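Local coordinates for transcription termination factor FttA (Methanosarcina mazei, PDB 2XR1), which probably terminates transcription as a zinc-dependent nuclease, cleaving nascent RNA at the exit channel of RNA polymerase and degrading the released transcript from its 5' end, at residues Trp183-Ala188 and Leu201-Glu206; Pro205-Leu210 and Gln237-Ile242; Asn532-Val537 and Leu568-Glu573; Glu397-Met402 and Glu573-Asp578. All coordinates share one frame; numbering follows the deposited sequence.

Contact 1 (Trp183-Ala188 and Leu201-Glu206); sequences WVRVTA and LLSTPE
Strands 185-190 and 199-203 form a beta hairpin in the first sheet of the metallo-beta-lactamase fold, and Trp-183 to Ala-188 run antiparallel to Leu-201 to Glu-206, the short strand axes 158° apart. Arg-185 and Ser-203 are a hydrogen-bonded pair, Arg-185 N to Ser-203 O and Ser-203 N to Arg-185 O both 3.0 Å. The pair Thr-187/Leu-201 repeats this, with Leu-201 N to Thr-187 O 2.8 Å and nearly straight. Between them Val-186 and Leu-202 are a non-hydrogen-bonded pair; on their face Leu-202 CD1 lies alongside Val-184 CG1 at 3.5 Å, and Val-184 and Leu-202 both meet Ile-343 of the second sheet. Beyond the Arg-185/Ser-203 pair, Trp-183 has CG between N and the carbonyl carbon (chi1 44°), which brings the indole over Pro-205: CD stands 3.7 Å from the centroid of the six-membered ring, a CH-pi contact over the face. Tyr-226 of the second subunit meets the same indole with its ring plane at about 90°. The Arg-185 guanidinium forms a salt bridge with Glu-231 of that subunit. With Val-184 and Leu-202 against the partner sheet, the hairpin belongs to one of the two facing sheets of the metallo-beta-lactamase alpha-beta-beta-alpha sandwich.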
loop_
_atom_site.group_PDB
_atom_site.type_symbol
_atom_site.label_atom_id
_atom_site.label_comp_id
_atom_site.label_asym_id
_atom_site.label_seq_id
_atom_site.Cartn_x
_atom_site.Cartn_y
_atom_site.Cartn_z
ATOM N N TRP B 183 -1.180 -7.650 -12.489
ATOM C CA TRP B 183 -0.776 -8.001 -11.153
ATOM C C TRP B 183 -2.009 -8.001 -10.257
ATOM O O TRP B 183 -3.075 -7.480 -10.629
ATOM C CB TRP B 183 0.300 -7.074 -10.601
ATOM C CG TRP B 183 0.117 -5.630 -10.827
ATOM C CD1 TRP B 183 0.761 -4.877 -11.734
ATOM C CD2 TRP B 183 -0.712 -4.736 -10.081
ATOM N NE1 TRP B 183 0.379 -3.580 -11.631
ATOM C CE2 TRP B 183 -0.545 -3.474 -10.624
ATOM C CE3 TRP B 183 -1.579 -4.888 -9.012
ATOM C CZ2 TRP B 183 -1.224 -2.374 -10.147
ATOM C CZ3 TRP B 183 -2.273 -3.806 -8.567
ATOM C CH2 TRP B 183 -2.068 -2.556 -9.116
ATOM N N VAL B 184 -1.866 -8.632 -9.105
ATOM C CA VAL B 184 -2.887 -8.632 -8.102
ATOM C C VAL B 184 -2.190 -8.455 -6.748
ATOM O O VAL B 184 -1.103 -8.976 -6.532
ATOM C CB VAL B 184 -3.667 -9.987 -8.133
ATOM C CG1 VAL B 184 -4.899 -9.927 -7.272
ATOM C CG2 VAL B 184 -4.039 -10.316 -9.576
ATOM N N ARG B 185 -2.807 -7.701 -5.850
ATOM C CA ARG B 185 -2.298 -7.557 -4.508
ATOM C C ARG B 185 -3.370 -7.285 -3.487
ATOM O O ARG B 185 -4.428 -6.857 -3.810
ATOM C CB ARG B 185 -1.239 -6.510 -4.475
ATOM C CG ARG B 185 -1.624 -5.245 -5.115
ATOM C CD ARG B 185 -0.415 -4.352 -5.234
ATOM N NE ARG B 185 -0.884 -3.004 -5.443
ATOM C CZ ARG B 185 -0.322 -1.905 -4.985
ATOM N NH1 ARG B 185 0.785 -1.932 -4.255
ATOM N NH2 ARG B 185 -0.897 -0.761 -5.271
ATOM N N VAL B 186 -3.079 -7.577 -2.239
ATOM C CA VAL B 186 -3.986 -7.334 -1.123
ATOM C C VAL B 186 -3.324 -6.424 -0.095
ATOM O O VAL B 186 -2.225 -6.754 0.371
ATOM C CB VAL B 186 -4.231 -8.614 -0.387
ATOM C CG1 VAL B 186 -5.090 -8.336 0.824
ATOM C CG2 VAL B 186 -4.819 -9.665 -1.318
ATOM N N THR B 187 -3.962 -5.290 0.234
ATOM C CA THR B 187 -3.511 -4.394 1.302
ATOM C C THR B 187 -4.450 -4.588 2.467
ATOM O O THR B 187 -5.641 -4.732 2.258
ATOM C CB THR B 187 -3.540 -2.897 0.900
ATOM O OG1 THR B 187 -2.757 -2.670 -0.271
ATOM C CG2 THR B 187 -2.967 -2.006 2.021
ATOM N N ALA B 188 -3.913 -4.622 3.687
ATOM C CA ALA B 188 -4.733 -4.801 4.898
ATOM C C ALA B 188 -4.970 -3.444 5.552
ATOM O O ALA B 188 -4.021 -2.670 5.757
ATOM C CB ALA B 188 -4.053 -5.761 5.890
ATOM N N LEU B 201 -8.111 -4.577 1.030
ATOM C CA LEU B 201 -8.227 -4.050 -0.336
ATOM C C LEU B 201 -7.629 -5.061 -1.270
ATOM O O LEU B 201 -6.511 -5.412 -1.073
ATOM C CB LEU B 201 -7.515 -2.731 -0.469
ATOM C CG LEU B 201 -7.802 -2.026 -1.783
ATOM C CD1 LEU B 201 -9.187 -1.452 -1.736
ATOM C CD2 LEU B 201 -6.646 -0.944 -2.105
ATOM N N LEU B 202 -8.396 -5.554 -2.239
ATOM C CA LEU B 202 -7.888 -6.406 -3.310
ATOM C C LEU B 202 -7.789 -5.507 -4.509
ATOM O O LEU B 202 -8.725 -4.811 -4.812
ATOM C CB LEU B 202 -8.858 -7.545 -3.584
ATOM C CG LEU B 202 -8.726 -8.396 -4.839
ATOM C CD1 LEU B 202 -7.418 -9.183 -4.910
ATOM C CD2 LEU B 202 -9.966 -9.321 -4.854
ATOM N N SER B 203 -6.651 -5.490 -5.187
ATOM C CA SER B 203 -6.481 -4.532 -6.239
ATOM C C SER B 203 -5.739 -5.127 -7.414
ATOM O O SER B 203 -4.950 -6.086 -7.267
ATOM C CB SER B 203 -5.817 -3.239 -5.736
ATOM O OG SER B 203 -4.414 -3.385 -5.628
ATOM N N THR B 204 -6.061 -4.570 -8.589
ATOM C CA THR B 204 -5.417 -4.934 -9.829
ATOM C C THR B 204 -5.127 -3.613 -10.486
ATOM O O THR B 204 -5.400 -2.585 -9.917
ATOM C CB THR B 204 -6.329 -5.821 -10.719
ATOM O OG1 THR B 204 -7.299 -5.015 -11.430
ATOM C CG2 THR B 204 -6.999 -6.847 -9.875
ATOM N N PRO B 205 -4.546 -3.638 -11.676
ATOM C CA PRO B 205 -4.322 -2.359 -12.331
ATOM C C PRO B 205 -5.603 -1.630 -12.712
ATOM O O PRO B 205 -5.584 -0.396 -12.868
ATOM C CB PRO B 205 -3.505 -2.730 -13.582
ATOM C CG PRO B 205 -2.846 -4.022 -13.255
ATOM C CD PRO B 205 -3.716 -4.723 -12.228
ATOM N N GLU B 206 -6.702 -2.373 -12.869
ATOM C CA GLU B 206 -7.981 -1.780 -13.304
ATOM C C GLU B 206 -8.935 -1.607 -12.126
ATOM O O GLU B 206 -9.926 -0.918 -12.236
ATOM C CB GLU B 206 -8.698 -2.681 -14.314
ATOM C CG GLU B 206 -7.831 -3.302 -15.424
ATOM C CD GLU B 206 -7.517 -2.357 -16.585
ATOM O OE1 GLU B 206 -8.128 -1.255 -16.672
ATOM O OE2 GLU B 206 -6.657 -2.734 -17.435
#

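Contact 2 (Pro205-Leu210 and Gln237-Ile242)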
loop_
_atom_site.group_PDB
_atom_site.type_symbol
_atom_site.label_atom_id
_atom_site.label_comp_id
_atom_site.label_asym_id
_atom_site.label_seq_id
_atom_site.Cartn_x
_atom_site.Cartn_y
_atom_site.Cartn_z
ATOM N N PRO B 205 -4.546 -3.638 -11.676
ATOM C CA PRO B 205 -4.322 -2.359 -12.331
ATOM C C PRO B 205 -5.603 -1.630 -12.712
ATOM O O PRO B 205 -5.584 -0.396 -12.868
ATOM C CB PRO B 205 -3.505 -2.730 -13.582
ATOM C CG PRO B 205 -2.846 -4.022 -13.255
ATOM C CD PRO B 205 -3.716 -4.723 -12.228
ATOM N N GLU B 206 -6.702 -2.373 -12.869
ATOM C CA GLU B 206 -7.981 -1.780 -13.304
ATOM C C GLU B 206 -8.935 -1.607 -12.126
ATOM O O GLU B 206 -9.926 -0.918 -12.236
ATOM C CB GLU B 206 -8.698 -2.681 -14.314
ATOM C CG GLU B 206 -7.831 -3.302 -15.424
ATOM C CD GLU B 206 -7.517 -2.357 -16.585
ATOM O OE1 GLU B 206 -8.128 -1.255 -16.672
ATOM O OE2 GLU B 206 -6.657 -2.734 -17.435
ATOM N N SER B 207 -8.679 -2.248 -11.003
ATOM C CA SER B 207 -9.737 -2.393 -10.062
ATOM C C SER B 207 -9.287 -2.448 -8.627
ATOM O O SER B 207 -8.201 -2.926 -8.310
ATOM C CB SER B 207 -10.528 -3.649 -10.416
ATOM O OG SER B 207 -10.949 -3.508 -11.755
ATOM N N ARG B 208 -10.168 -1.943 -7.776
ATOM C CA ARG B 208 -9.948 -1.879 -6.355
ATOM C C ARG B 208 -11.226 -2.302 -5.691
ATOM O O ARG B 208 -12.285 -1.763 -5.989
ATOM C CB ARG B 208 -9.537 -0.463 -5.980
ATOM C CG ARG B 208 -8.092 -0.153 -6.405
ATOM C CD ARG B 208 -7.914 1.245 -6.820
ATOM N NE ARG B 208 -8.764 1.571 -7.971
ATOM C CZ ARG B 208 -8.423 1.455 -9.267
ATOM N NH1 ARG B 208 -7.218 1.016 -9.631
ATOM N NH2 ARG B 208 -9.314 1.774 -10.219
ATOM N N ILE B 209 -11.123 -3.347 -4.885
ATOM C CA ILE B 209 -12.246 -3.978 -4.250
ATOM C C ILE B 209 -11.927 -3.939 -2.792
ATOM O O ILE B 209 -10.829 -4.262 -2.401
ATOM C CB ILE B 209 -12.448 -5.486 -4.719
ATOM C CG1 ILE B 209 -12.590 -5.556 -6.247
ATOM C CG2 ILE B 209 -13.691 -6.070 -4.180
ATOM C CD1 ILE B 209 -13.635 -4.590 -6.839
ATOM N N LEU B 210 -12.917 -3.556 -2.006
ATOM C CA LEU B 210 -12.803 -3.519 -0.567
ATOM C C LEU B 210 -13.583 -4.680 0.008
ATOM O O LEU B 210 -14.778 -4.770 -0.229
ATOM C CB LEU B 210 -13.341 -2.183 -0.056
ATOM C CG LEU B 210 -12.701 -1.510 1.135
ATOM C CD1 LEU B 210 -11.214 -1.269 0.990
ATOM C CD2 LEU B 210 -13.452 -0.221 1.277
ATOM N N GLN B 237 -12.277 5.849 -6.253
ATOM C CA GLN B 237 -11.426 4.832 -6.894
ATOM C C GLN B 237 -11.844 3.395 -6.518
ATOM O O GLN B 237 -11.223 2.444 -6.999
ATOM C CB GLN B 237 -9.938 5.046 -6.516
ATOM C CG GLN B 237 -9.464 4.323 -5.230
ATOM C CD GLN B 237 -7.992 4.593 -4.879
ATOM O OE1 GLN B 237 -7.134 3.772 -5.179
ATOM N NE2 GLN B 237 -7.704 5.750 -4.224
ATOM N N ILE B 238 -12.836 3.234 -5.633
ATOM C CA ILE B 238 -13.235 1.910 -5.216
ATOM C C ILE B 238 -14.401 1.366 -6.053
ATOM O O ILE B 238 -15.510 1.853 -5.969
ATOM C CB ILE B 238 -13.633 1.834 -3.724
ATOM C CG1 ILE B 238 -12.575 2.475 -2.827
ATOM C CG2 ILE B 238 -13.808 0.415 -3.352
ATOM C CD1 ILE B 238 -11.301 1.703 -2.725
ATOM N N ASP B 239 -14.148 0.292 -6.795
ATOM C CA ASP B 239 -15.156 -0.332 -7.618
ATOM C C ASP B 239 -16.298 -0.981 -6.826
ATOM O O ASP B 239 -17.471 -0.920 -7.250
ATOM C CB ASP B 239 -14.499 -1.339 -8.546
ATOM C CG ASP B 239 -13.582 -0.663 -9.588
ATOM O OD1 ASP B 239 -12.678 0.157 -9.193
ATOM O OD2 ASP B 239 -13.781 -0.927 -10.823
ATOM N N ALA B 240 -15.976 -1.599 -5.688
ATOM C CA ALA B 240 -17.003 -2.290 -4.891
ATOM C C ALA B 240 -16.602 -2.540 -3.460
ATOM O O ALA B 240 -15.455 -2.524 -3.111
ATOM C CB ALA B 240 -17.376 -3.579 -5.540
ATOM N N VAL B 241 -17.593 -2.751 -2.623
ATOM C CA VAL B 241 -17.386 -3.177 -1.264
ATOM C C VAL B 241 -18.083 -4.522 -1.160
ATOM O O VAL B 241 -19.218 -4.658 -1.596
ATOM C CB VAL B 241 -17.943 -2.128 -0.243
ATOM C CG1 VAL B 241 -17.897 -2.652 1.153
ATOM C CG2 VAL B 241 -17.113 -0.793 -0.335
ATOM N N ILE B 242 -17.382 -5.528 -0.635
ATOM C CA ILE B 242 -18.011 -6.792 -0.339
ATOM C C ILE B 242 -18.175 -6.948 1.168
ATOM O O ILE B 242 -17.252 -6.732 1.916
ATOM C CB ILE B 242 -17.236 -7.944 -0.955
ATOM C CG1 ILE B 242 -17.547 -8.020 -2.456
ATOM C CG2 ILE B 242 -17.653 -9.273 -0.357
ATOM C CD1 ILE B 242 -16.801 -7.078 -3.318
#
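Leu-210 O is the best-held polar atom, gripped by one hydrogen bond, from Ile-242 N at 2.7 Å and nearly along the C=O axis, with a CA-H...O contact from Val-241 CA beside it at 3.2 Å. One residue pair back, Leu-210 N donates to Ala-240 O at 3.0 Å and 173°. Bonds from Leu-210 to the residues flanking Val-241 are the evidence for a parallel bridge between Leu-210 and Val-241, and the short strand axes run 32° apart. One residue before Ala-240, Asp-239 N bonds to Arg-208 O at 2.9 Å with a more bent angle (137°). The Arg-208 side chain then reaches across: bent at chi2 and chi3, it sets NE 2.8 Å from Gln-237 O, donating nearly straight and in the guanidinium plane. The two side chains cross at about a right angle, Arg-208 CD touching Gln-237 OE1 at 3.1 Å, and Pro-230 of the second subunit packs on both residues. Toward Asp-239 the relation is electrostatic only, since OD1 lies well out of the guanidinium plane and 3.9 Å from Arg-208 NH2; the stronger partner of this carboxylate is Arg-175, through OD2. Among the apolar groups, Ile-209 CG2 meets Ile-242 CD1 obliquely at 3.4 Å, and Leu-210 lies alongside Val-241 CG2. Ile-209 and Ile-242 project onto strand 323-329 of the second sheet, at Ile-323, Leu-325 and Phe-327. Within its own sheet, strand 208-211 has 199-203 on its other side, and strand 240-242 has 266-268 on its other side.

Contact 3 (Asn532-Val537 and Leu568-Glu573)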
loop_
_atom_site.group_PDB
_atom_site.type_symbol
_atom_site.label_atom_id
_atom_site.label_comp_id
_atom_site.label_asym_id
_atom_site.label_seq_id
_atom_site.Cartn_x
_atom_site.Cartn_y
_atom_site.Cartn_z
ATOM N N ASN B 532 -26.865 -17.561 41.101
ATOM C CA ASN B 532 -26.921 -17.304 39.663
ATOM C C ASN B 532 -25.691 -17.770 38.905
ATOM O O ASN B 532 -24.685 -18.152 39.511
ATOM C CB ASN B 532 -27.081 -15.810 39.415
ATOM C CG ASN B 532 -28.390 -15.277 39.924
ATOM O OD1 ASN B 532 -29.408 -15.971 39.898
ATOM N ND2 ASN B 532 -28.377 -14.033 40.386
ATOM N N THR B 533 -25.768 -17.722 37.573
ATOM C CA THR B 533 -24.676 -18.132 36.712
ATOM C C THR B 533 -24.533 -17.270 35.465
ATOM O O THR B 533 -25.522 -16.813 34.889
ATOM C CB THR B 533 -24.871 -19.564 36.256
ATOM O OG1 THR B 533 -25.028 -20.404 37.403
ATOM C CG2 THR B 533 -23.655 -20.040 35.453
ATOM N N LEU B 534 -23.286 -17.067 35.040
ATOM C CA LEU B 534 -23.010 -16.287 33.859
ATOM C C LEU B 534 -22.354 -17.197 32.832
ATOM O O LEU B 534 -21.240 -17.659 33.068
ATOM C CB LEU B 534 -22.078 -15.122 34.214
ATOM C CG LEU B 534 -21.677 -14.195 33.057
ATOM C CD1 LEU B 534 -22.878 -13.379 32.656
ATOM C CD2 LEU B 534 -20.489 -13.319 33.467
ATOM N N VAL B 535 -23.016 -17.429 31.694
ATOM C CA VAL B 535 -22.587 -18.479 30.770
ATOM C C VAL B 535 -21.926 -17.897 29.543
ATOM O O VAL B 535 -22.577 -17.255 28.741
ATOM C CB VAL B 535 -23.797 -19.334 30.339
ATOM C CG1 VAL B 535 -23.355 -20.576 29.558
ATOM C CG2 VAL B 535 -24.614 -19.749 31.581
ATOM N N PHE B 536 -20.636 -18.112 29.387
ATOM C CA PHE B 536 -19.954 -17.722 28.156
ATOM C C PHE B 536 -19.987 -18.837 27.113
ATOM O O PHE B 536 -19.445 -19.902 27.345
ATOM C CB PHE B 536 -18.501 -17.358 28.437
ATOM C CG PHE B 536 -18.335 -16.077 29.182
ATOM C CD1 PHE B 536 -18.668 -14.876 28.596
ATOM C CD2 PHE B 536 -17.821 -16.062 30.472
ATOM C CE1 PHE B 536 -18.518 -13.690 29.282
ATOM C CE2 PHE B 536 -17.653 -14.868 31.149
ATOM C CZ PHE B 536 -18.002 -13.689 30.549
ATOM N N VAL B 537 -20.579 -18.564 25.955
ATOM C CA VAL B 537 -20.836 -19.585 24.947
ATOM C C VAL B 537 -19.929 -19.452 23.742
ATOM O O VAL B 537 -20.006 -20.257 22.824
ATOM C CB VAL B 537 -22.260 -19.535 24.448
ATOM C CG1 VAL B 537 -23.246 -19.765 25.604
ATOM C CG2 VAL B 537 -22.501 -18.251 23.774
ATOM N N LEU B 568 -19.005 -2.556 41.017
ATOM C CA LEU B 568 -19.788 -3.523 41.821
ATOM C C LEU B 568 -19.297 -4.976 41.684
ATOM O O LEU B 568 -19.045 -5.466 40.574
ATOM C CB LEU B 568 -21.312 -3.406 41.531
ATOM C CG LEU B 568 -22.096 -2.267 42.248
ATOM C CD1 LEU B 568 -23.555 -2.168 41.745
ATOM C CD2 LEU B 568 -22.069 -2.387 43.784
ATOM N N LYS B 569 -19.189 -5.640 42.843
ATOM C CA LYS B 569 -18.550 -6.954 42.967
ATOM C C LYS B 569 -19.447 -8.147 42.648
ATOM O O LYS B 569 -20.564 -8.273 43.172
ATOM C CB LYS B 569 -17.972 -7.154 44.367
ATOM C CG LYS B 569 -16.473 -6.904 44.471
ATOM C CD LYS B 569 -15.916 -7.404 45.797
ATOM C CE LYS B 569 -16.742 -6.915 47.014
ATOM N NZ LYS B 569 -17.073 -5.467 46.951
ATOM N N MET B 570 -18.881 -9.050 41.851
ATOM C CA MET B 570 -19.576 -10.183 41.286
ATOM C C MET B 570 -19.295 -11.477 42.054
ATOM O O MET B 570 -18.180 -11.952 42.094
ATOM C CB MET B 570 -19.102 -10.318 39.849
ATOM C CG MET B 570 -19.690 -11.436 39.022
ATOM S SD MET B 570 -18.445 -11.764 37.777
ATOM C CE MET B 570 -19.153 -13.209 37.006
ATOM N N ASN B 571 -20.330 -12.042 42.658
ATOM C CA ASN B 571 -20.225 -13.311 43.347
ATOM C C ASN B 571 -20.795 -14.460 42.536
ATOM O O ASN B 571 -20.803 -15.591 43.009
ATOM C CB ASN B 571 -20.983 -13.232 44.667
ATOM C CG ASN B 571 -20.528 -12.072 45.533
ATOM O OD1 ASN B 571 -19.721 -11.242 45.097
ATOM N ND2 ASN B 571 -21.048 -12.000 46.761
ATOM N N MET B 572 -21.286 -14.187 41.330
ATOM C CA MET B 572 -22.062 -15.191 40.596
ATOM C C MET B 572 -21.156 -16.174 39.868
ATOM O O MET B 572 -20.136 -15.786 39.309
ATOM C CB MET B 572 -23.039 -14.525 39.610
ATOM C CG MET B 572 -22.498 -14.219 38.216
ATOM S SD MET B 572 -23.749 -13.382 37.194
ATOM C CE MET B 572 -22.984 -11.797 36.907
ATOM N N GLU B 573 -21.549 -17.442 39.874
ATOM C CA GLU B 573 -20.865 -18.511 39.143
ATOM C C GLU B 573 -20.602 -18.130 37.690
ATOM O O GLU B 573 -21.428 -17.481 37.047
ATOM C CB GLU B 573 -21.711 -19.793 39.190
ATOM C CG GLU B 573 -21.056 -21.049 38.586
ATOM C CD GLU B 573 -21.905 -22.309 38.799
ATOM O OE1 GLU B 573 -22.052 -22.756 39.970
ATOM O OE2 GLU B 573 -22.433 -22.849 37.784
#
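The firmly held part of this contact is the single parallel bridge between Thr-533 and Glu-573, whose CA atoms are 4.5 Å apart. Leu-534 N donates to Glu-573 O at 2.8 Å and 150°, and Thr-533 CA adds a CA-H...O contact to the same oxygen at 3.3 Å, so one hydrogen bond and one weaker contact meet at this carbonyl. Next to it lies a buried apolar patch. Leu-534, with CG anti to the backbone N (chi1 180°), meets two methionines by different atoms: its CB lies 3.8 Å from Met-572 SD, and its CD2 methyl touches Met-570 CE, also at 3.8 Å, the Leu-534 and Met-570 side chains crossing at about a right angle. Met-572 bends at chi3, whereas Met-570 is extended. Ile-549 of helix 545-550 also touches both Leu-534 and Met-570.

The looser side begins one residue earlier, at Asn-532. Glu-573 N reaches Asn-532 O in a weak bond, 3.2 Å long and bent to 126°. The Thr-533 and Glu-573 side chains run side by side in the same direction, and Glu-573 is partly exposed. Thr-533 OG1 stands 3.6 Å from Glu-573 OE2, but the polar ends have better partners: OG1 bonds to Thr-407, and the carboxylate forms a salt bridge with Arg-410. At the start of the outermost strand 573-576, then, one good and one weak backbone bond to 532-534 are joined by the packing of Leu-534 on the methionines, while the Arg-410 bridge probably keeps Glu-573 ionised.

Contact 4 (Glu397-Met402 and Glu573-Asp578); sequences EKHLQM and EVQVVD
Polar contact between helix 397-402 and residues 573-578 rests on one weak hydrogen bond: His-399 NE2 donates to Gln-575 OE1 at 3.5 Å with an angle of 155°. The oxygen lies near the plane of the imidazole, at its edge, and the ring and amide planes are perpendicular (90° apart). Gln-575 turns its amide toward the helix by bending at chi2, and the bond is too long to fix the ring alone.

A CH-pi contact provides the better-defined geometry. His-399 has CG anti to the backbone N, so the imidazole extends from the helix toward the strand, and Val-577 CG2 comes over one face, 3.8 Å from the ring centroid and only 2° off the normal. Val-577 CG2 over the face and the weak bond at the edge thus meet the ring from two directions.

The apolar contacts come from the other branch of Val-577. CG1 lies 4.0 Å from His-399 CB and 4.4 Å from Leu-400 CB, while Leu-400 itself continues inward onto Val-535 of strand 533-536 and onto Val-427 and Val-430 of helix 423-436. Helix 393-409 thus lies against a face of the parallel sheet at its outermost strand 573-576, with His-399 partly exposed and Leu-400 buried: the alpha/beta layering of the beta-CASP domain.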
loop_
_atom_site.group_PDB
_atom_site.type_symbol
_atom_site.label_atom_id
_atom_site.label_comp_id
_atom_site.label_asym_id
_atom_site.label_seq_id
_atom_site.Cartn_x
_atom_site.Cartn_y
_atom_site.Cartn_z
ATOM N N GLU B 397 -23.551 -29.286 23.995
ATOM C CA GLU B 397 -24.959 -29.264 24.339
ATOM C C GLU B 397 -25.199 -29.845 25.725
ATOM O O GLU B 397 -25.806 -29.182 26.565
ATOM C CB GLU B 397 -25.764 -30.014 23.308
ATOM C CG GLU B 397 -25.790 -29.323 21.950
ATOM C CD GLU B 397 -26.635 -30.085 20.979
ATOM O OE1 GLU B 397 -27.227 -31.123 21.404
ATOM O OE2 GLU B 397 -26.715 -29.647 19.811
ATOM N N LYS B 398 -24.675 -31.041 25.977
ATOM C CA LYS B 398 -24.848 -31.648 27.297
ATOM C C LYS B 398 -24.307 -30.728 28.375
ATOM O O LYS B 398 -24.953 -30.531 29.383
ATOM C CB LYS B 398 -24.205 -33.037 27.403
ATOM C CG LYS B 398 -24.959 -34.012 28.344
ATOM N N HIS B 399 -23.166 -30.105 28.114
ATOM C CA HIS B 399 -22.569 -29.153 29.050
ATOM C C HIS B 399 -23.480 -27.977 29.289
ATOM O O HIS B 399 -23.750 -27.630 30.430
ATOM C CB HIS B 399 -21.200 -28.652 28.549
ATOM C CG HIS B 399 -20.392 -27.939 29.590
ATOM N ND1 HIS B 399 -19.087 -27.563 29.380
ATOM C CD2 HIS B 399 -20.682 -27.583 30.864
ATOM C CE1 HIS B 399 -18.617 -26.984 30.469
ATOM N NE2 HIS B 399 -19.564 -26.995 31.388
ATOM N N LEU B 400 -23.981 -27.355 28.224
ATOM C CA LEU B 400 -24.913 -26.251 28.434
ATOM C C LEU B 400 -26.120 -26.697 29.254
ATOM O O LEU B 400 -26.584 -25.959 30.089
ATOM C CB LEU B 400 -25.389 -25.656 27.122
ATOM C CG LEU B 400 -26.175 -24.353 27.300
ATOM C CD1 LEU B 400 -25.323 -23.403 28.107
ATOM C CD2 LEU B 400 -26.561 -23.734 25.983
ATOM N N GLN B 401 -26.629 -27.893 28.998
ATOM C CA GLN B 401 -27.854 -28.329 29.623
ATOM C C GLN B 401 -27.620 -28.497 31.093
ATOM O O GLN B 401 -28.439 -28.104 31.887
ATOM C CB GLN B 401 -28.355 -29.640 29.020
ATOM C CG GLN B 401 -28.885 -29.458 27.615
ATOM C CD GLN B 401 -29.169 -30.768 26.883
ATOM O OE1 GLN B 401 -28.417 -31.742 26.994
ATOM N NE2 GLN B 401 -30.263 -30.790 26.125
ATOM N N MET B 402 -26.476 -29.053 31.450
ATOM C CA MET B 402 -26.148 -29.277 32.840
ATOM C C MET B 402 -25.917 -27.981 33.606
ATOM O O MET B 402 -26.366 -27.844 34.745
ATOM C CB MET B 402 -24.945 -30.212 32.962
ATOM C CG MET B 402 -25.312 -31.678 32.611
ATOM S SD MET B 402 -26.470 -32.432 33.819
ATOM C CE MET B 402 -26.852 -34.011 33.042
ATOM N N GLU B 573 -21.549 -17.442 39.874
ATOM C CA GLU B 573 -20.865 -18.511 39.143
ATOM C C GLU B 573 -20.602 -18.130 37.690
ATOM O O GLU B 573 -21.428 -17.481 37.047
ATOM C CB GLU B 573 -21.711 -19.793 39.190
ATOM C CG GLU B 573 -21.056 -21.049 38.586
ATOM C CD GLU B 573 -21.905 -22.309 38.799
ATOM O OE1 GLU B 573 -22.052 -22.756 39.970
ATOM O OE2 GLU B 573 -22.433 -22.849 37.784
ATOM N N VAL B 574 -19.445 -18.541 37.189
ATOM C CA VAL B 574 -19.036 -18.311 35.810
ATOM C C VAL B 574 -18.730 -19.652 35.163
ATOM O O VAL B 574 -17.916 -20.404 35.665
ATOM C CB VAL B 574 -17.775 -17.440 35.780
ATOM C CG1 VAL B 574 -17.199 -17.351 34.378
ATOM C CG2 VAL B 574 -18.092 -16.080 36.319
ATOM N N GLN B 575 -19.405 -19.987 34.076
ATOM C CA GLN B 575 -19.068 -21.199 33.346
ATOM C C GLN B 575 -18.792 -20.842 31.914
ATOM O O GLN B 575 -19.364 -19.896 31.389
ATOM C CB GLN B 575 -20.158 -22.254 33.458
ATOM C CG GLN B 575 -20.271 -22.893 34.872
ATOM C CD GLN B 575 -19.638 -24.276 35.007
ATOM O OE1 GLN B 575 -19.074 -24.820 34.060
ATOM N NE2 GLN B 575 -19.766 -24.862 36.182
ATOM N N VAL B 576 -17.880 -21.574 31.293
ATOM C CA VAL B 576 -17.510 -21.337 29.915
ATOM C C VAL B 576 -17.892 -22.580 29.121
ATOM O O VAL B 576 -17.401 -23.671 29.397
ATOM C CB VAL B 576 -15.987 -21.072 29.807
ATOM C CG1 VAL B 576 -15.592 -20.870 28.375
ATOM C CG2 VAL B 576 -15.592 -19.853 30.637
ATOM N N VAL B 577 -18.792 -22.434 28.162
ATOM C CA VAL B 577 -19.214 -23.552 27.322
ATOM C C VAL B 577 -18.971 -23.097 25.905
ATOM O O VAL B 577 -19.867 -22.631 25.207
ATOM C CB VAL B 577 -20.686 -23.898 27.549
ATOM C CG1 VAL B 577 -21.084 -25.109 26.734
ATOM C CG2 VAL B 577 -20.944 -24.113 29.031
ATOM N N ASP B 578 -17.729 -23.196 25.483
ATOM C CA ASP B 578 -17.300 -22.530 24.267
ATOM C C ASP B 578 -17.642 -23.471 23.132
ATOM O O ASP B 578 -16.763 -24.114 22.560
ATOM C CB ASP B 578 -15.791 -22.223 24.334
ATOM C CG ASP B 578 -15.308 -21.273 23.228
ATOM O OD1 ASP B 578 -16.116 -20.803 22.409
ATOM O OD2 ASP B 578 -14.077 -20.965 23.199
#

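From the N terminus, contact 1 closes the short hairpin loop between 183-188 and 201-206, and contact 2 opens on Pro-205 and Glu-206, where contact 1 ends, to close the longer excursion to 237-242. Their centres are about 8 Å apart, and together they bind four successive strands of one metallo-beta-lactamase sheet. Contact 4 then opens at 397-402 and closes at 573-578, a loop of 170 residues with contact 3 nested inside it. Contacts 3 and 4 share Glu-573, joining helix 393-409 and strands 533-536 and 573-576 of the beta-CASP region. The two pairs follow in series, contact 1 about 46 Å from contact 3 between centres.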